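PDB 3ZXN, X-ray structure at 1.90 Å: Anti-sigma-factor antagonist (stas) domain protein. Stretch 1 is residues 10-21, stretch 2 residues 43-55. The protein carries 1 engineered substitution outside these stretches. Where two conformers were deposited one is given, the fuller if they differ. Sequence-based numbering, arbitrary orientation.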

# COMPACT_ATOMS: atom_id res chain seq x y z
N VAL A 10 -0.48 13.22 4.41
CA VAL A 10 -1.66 13.98 4.80
C VAL A 10 -1.99 13.72 6.26
O VAL A 10 -2.22 12.59 6.65
N ASP A 11 -2.04 14.79 7.07
CA ASP A 11 -2.32 14.64 8.49
C ASP A 11 -1.44 13.53 9.09
O ASP A 11 -1.92 12.72 9.88
N ASP A 12 -0.17 13.50 8.70
CA ASP A 12 0.81 12.52 9.20
C ASP A 12 0.64 11.09 8.68
O ASP A 12 1.33 10.18 9.14
N TYR A 13 -0.28 10.90 7.74
CA TYR A 13 -0.43 9.60 7.06
C TYR A 13 0.22 9.64 5.69
O TYR A 13 0.04 10.60 4.93
N TRP A 14 1.00 8.61 5.38
CA TRP A 14 1.57 8.45 4.05
C TRP A 14 0.45 7.99 3.14
O TRP A 14 -0.32 7.11 3.52
N VAL A 15 0.37 8.60 1.96
CA VAL A 15 -0.63 8.25 0.96
C VAL A 15 0.03 8.06 -0.41
O VAL A 15 0.77 8.93 -0.88
N VAL A 16 -0.24 6.92 -1.04
CA VAL A 16 0.35 6.57 -2.32
C VAL A 16 -0.70 5.97 -3.24
O VAL A 16 -1.49 5.13 -2.81
N ALA A 17 -0.72 6.39 -4.50
CA ALA A 17 -1.54 5.70 -5.49
C ALA A 17 -0.65 5.18 -6.60
O ALA A 17 0.08 5.94 -7.23
N ILE A 18 -0.72 3.88 -6.83
CA ILE A 18 0.11 3.25 -7.85
C ILE A 18 -0.62 3.22 -9.19
O ILE A 18 -1.71 2.66 -9.29
N GLU A 19 -0.03 3.85 -10.20
CA GLU A 19 -0.63 3.90 -11.53
C GLU A 19 0.05 2.90 -12.48
O GLU A 19 1.06 2.29 -12.12
N GLU A 20 -0.50 2.73 -13.67
CA GLU A 20 0.10 1.83 -14.66
C GLU A 20 1.50 2.33 -15.03
O GLU A 20 1.70 3.52 -15.27
N THR A 21 2.48 1.42 -15.04
CA THR A 21 3.85 1.81 -15.39
C THR A 21 4.37 1.11 -16.64
O THR A 21 4.35 -0.12 -16.74
N GLY A 43 5.39 8.52 11.00
CA GLY A 43 4.09 8.79 10.40
C GLY A 43 3.09 7.96 11.17
O GLY A 43 3.49 7.05 11.91
N LYS A 44 1.80 8.24 11.01
CA LYS A 44 0.78 7.52 11.76
C LYS A 44 0.31 6.28 11.02
O LYS A 44 -0.38 5.43 11.59
N GLY A 45 0.67 6.17 9.75
CA GLY A 45 0.19 5.06 8.96
C GLY A 45 0.43 5.24 7.48
O GLY A 45 0.92 6.28 7.04
N LEU A 46 0.05 4.23 6.71
CA LEU A 46 0.34 4.19 5.30
C LEU A 46 -0.88 3.65 4.54
O LEU A 46 -1.43 2.61 4.90
N VAL A 47 -1.28 4.38 3.51
CA VAL A 47 -2.37 3.94 2.62
C VAL A 47 -1.84 3.82 1.21
O VAL A 47 -1.25 4.77 0.68
N ILE A 48 -2.03 2.66 0.58
CA ILE A 48 -1.60 2.50 -0.80
C ILE A 48 -2.77 2.05 -1.65
O ILE A 48 -3.39 1.03 -1.35
N ASP A 49 -3.06 2.79 -2.72
CA ASP A 49 -4.19 2.47 -3.59
C ASP A 49 -3.69 1.89 -4.90
O ASP A 49 -2.80 2.45 -5.54
N ILE A 50 -4.31 0.80 -5.33
CA ILE A 50 -3.93 0.16 -6.58
C ILE A 50 -5.04 0.07 -7.62
O ILE A 50 -4.96 -0.73 -8.55
N SER A 51 -6.07 0.92 -7.48
CA SER A 51 -7.24 0.85 -8.37
C SER A 51 -6.88 1.04 -9.85
O SER A 51 -7.58 0.54 -10.74
N ALA A 52 -5.80 1.77 -10.11
CA ALA A 52 -5.36 2.04 -11.48
C ALA A 52 -4.88 0.81 -12.27
O ALA A 52 -4.93 0.80 -13.50
N LEU A 53 -4.43 -0.23 -11.55
CA LEU A 53 -3.88 -1.43 -12.19
C LEU A 53 -4.94 -2.39 -12.74
O LEU A 53 -5.71 -2.98 -11.99
N GLU A 54 -4.96 -2.55 -14.06
CA GLU A 54 -5.92 -3.43 -14.71
C GLU A 54 -5.69 -4.87 -14.27
O GLU A 54 -6.62 -5.59 -13.94
N VAL A 55 -4.42 -5.28 -14.29
CA VAL A 55 -4.01 -6.57 -13.78
C VAL A 55 -2.86 -6.35 -12.80
O VAL A 55 -2.12 -5.37 -12.92

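A strand from Tyr13 to Ala17 runs parallel to one that ends at Asp49, the two zipped by backbone hydrogen bonds such as Val47 N to Trp14 O (2.9 Å) and Ile18 N to Asp49 O (2.8 Å). In a parallel pair, neighbours share a face: Trp14, Val16, Leu46 and Ile48 point to one side, Val15, Ala17, Val47 and Asp49 to the other. The most surface is covered at Ile18, Lys44 and Trp14.

Ile18 covers the most surface in its stretch. Just past the strand, its CB points toward the other stretch, and the m,t rotamer sets CD1 3.7 Å from Ile48 CG2 and 4.1 Å from Ile50 CG2. Its CG2 lies 4.1 Å from CD2 of Leu53 (m,t), so one branched residue joins strand to turn. The type I turn from Ile50 to Leu53 is tied in by a water within 2.9 Å of Ile18 O and 3.0 Å of Asp49 OD1, either of which it can donate to, and accepting from Ala52 N (3.0 Å). Asp49 (t) also takes Ser51 N on OD1 at 2.8 Å.

Lys44 anchors the other end. Its backbone N donates to Asp12 O (2.7 Å), while the side chain, m and then extended, lays CB over one face of the Tyr13 ring (m), 3.6 Å from CZ. The aliphatic stem does the packing; NZ stays 4.5 Å from Asp12 OD2, beyond a salt bridge. A water donates to Lys44 O at 3.0 Å and hydrogen-bonds Tyr13 OH at 3.2 Å.

Trp14 (m) packs CB 3.6 Å from Leu46 CD1, and its NE1 comes 3.9 Å from Gly43 CA; a CB on Gly43 would clash with that NE1.

Glu20 (m,m) closes the contact by reaching back: OE2 accepts from Glu54 N at 2.9 Å and lies 2.8 Å from a water that can donate to it and accepts from Val55 N (3.2 Å).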

# COMPACT_ATOMS: atom_id res chain seq x y z
CB VAL A 10 -2.91 13.61 3.96
CG1 VAL A 10 -4.07 14.59 4.27
CG2 VAL A 10 -2.59 13.61 2.47
CB ASP A 11 -3.80 14.29 8.72
CG ASP A 11 -4.75 15.35 8.16
OD1 ASP A 11 -4.31 16.51 8.00
OD2 ASP A 11 -5.92 15.01 7.88
CB ASP A 12 0.86 12.48 10.73
CG ASP A 12 1.47 13.73 11.32
OD1 ASP A 12 2.40 14.29 10.71
OD2 ASP A 12 1.00 14.15 12.40
CB TYR A 13 -1.91 9.23 6.93
CG TYR A 13 -2.56 8.88 8.24
CD1 TYR A 13 -2.51 7.59 8.74
CD2 TYR A 13 -3.22 9.85 9.00
CE1 TYR A 13 -3.09 7.26 9.95
CE2 TYR A 13 -3.81 9.53 10.22
CZ TYR A 13 -3.74 8.23 10.68
OH TYR A 13 -4.31 7.88 11.89
CB TRP A 14 2.66 7.36 4.07
CG TRP A 14 3.80 7.65 5.03
CD1 TRP A 14 4.03 7.06 6.25
CD2 TRP A 14 4.84 8.61 4.84
NE1 TRP A 14 5.16 7.60 6.82
CE2 TRP A 14 5.68 8.55 5.98
CE3 TRP A 14 5.15 9.51 3.82
CZ2 TRP A 14 6.80 9.35 6.12
CZ3 TRP A 14 6.27 10.32 3.97
CH2 TRP A 14 7.08 10.23 5.11
CB VAL A 15 -1.74 9.35 0.82
CG1 VAL A 15 -2.62 9.04 -0.36
CG2 VAL A 15 -2.55 9.48 2.10
CB VAL A 16 1.48 5.50 -2.14
CG1 VAL A 16 1.97 5.00 -3.50
CG2 VAL A 16 2.63 6.04 -1.31
CB ALA A 17 -2.63 6.62 -6.05
CB ILE A 18 0.51 1.83 -7.44
CG1 ILE A 18 1.39 1.87 -6.18
CG2 ILE A 18 1.26 1.13 -8.57
CD1 ILE A 18 1.66 0.51 -5.58
CB GLU A 19 -0.57 5.33 -12.08
CG GLU A 19 -1.20 6.40 -11.17
CD GLU A 19 -2.73 6.45 -11.25
OE1 GLU A 19 -3.28 6.20 -12.34
OE2 GLU A 19 -3.39 6.75 -10.21
CB GLU A 20 -0.77 1.76 -15.92
CG GLU A 20 -2.15 1.13 -15.72
CD GLU A 20 -2.09 -0.38 -15.55
OE1 GLU A 20 -0.99 -0.90 -15.24
OE2 GLU A 20 -3.13 -1.05 -15.73
CB THR A 21 4.85 1.59 -14.22
OG1 THR A 21 4.81 0.23 -13.79
CG2 THR A 21 4.51 2.52 -13.06
CB LYS A 44 -0.44 8.42 12.04
CG LYS A 44 -0.16 9.56 13.02
CD LYS A 44 -1.43 10.43 13.21
CE LYS A 44 -1.19 11.52 14.25
NZ LYS A 44 -2.46 12.26 14.55
CB LEU A 46 1.57 3.27 5.05
CG LEU A 46 1.87 2.86 3.61
CD1 LEU A 46 2.13 4.08 2.77
CD2 LEU A 46 3.08 1.91 3.55
CB VAL A 47 -3.55 4.95 2.57
CG1 VAL A 47 -4.72 4.35 1.78
CG2 VAL A 47 -3.97 5.36 3.97
CB ILE A 48 -0.48 1.45 -0.94
CG1 ILE A 48 0.78 1.88 -0.17
CG2 ILE A 48 -0.18 1.25 -2.42
CD1 ILE A 48 1.96 0.83 -0.29
CB ASP A 49 -5.06 3.70 -3.86
CG ASP A 49 -6.28 3.37 -4.71
OD1 ASP A 49 -6.14 3.30 -5.95
OD2 ASP A 49 -7.37 3.18 -4.13
CB ILE A 50 -3.35 -1.27 -6.32
CG1 ILE A 50 -4.39 -2.14 -5.59
CG2 ILE A 50 -2.10 -1.15 -5.49
CD1 ILE A 50 -4.03 -3.66 -5.54
CB SER A 51 -8.31 1.87 -7.95
OG SER A 51 -7.82 3.19 -8.02
CB ALA A 52 -4.28 3.12 -11.47
CB LEU A 53 -2.96 -2.19 -11.21
CG LEU A 53 -1.88 -1.34 -10.53
CD1 LEU A 53 -1.03 -2.21 -9.63
CD2 LEU A 53 -1.01 -0.62 -11.54
CB GLU A 54 -5.81 -3.30 -16.23
CG GLU A 54 -6.93 -3.97 -16.99
CD GLU A 54 -8.31 -3.54 -16.50
OE1 GLU A 54 -8.46 -2.35 -16.11
OE2 GLU A 54 -9.22 -4.38 -16.50
CB VAL A 55 -3.54 -7.52 -14.92
CG1 VAL A 55 -2.33 -6.96 -15.64
CG2 VAL A 55 -3.24 -8.90 -14.38
O HOH W 1 -3.02 5.22 13.05
O HOH W 2 -4.28 3.61 -8.27
O HOH W 3 -2.05 -3.60 -15.65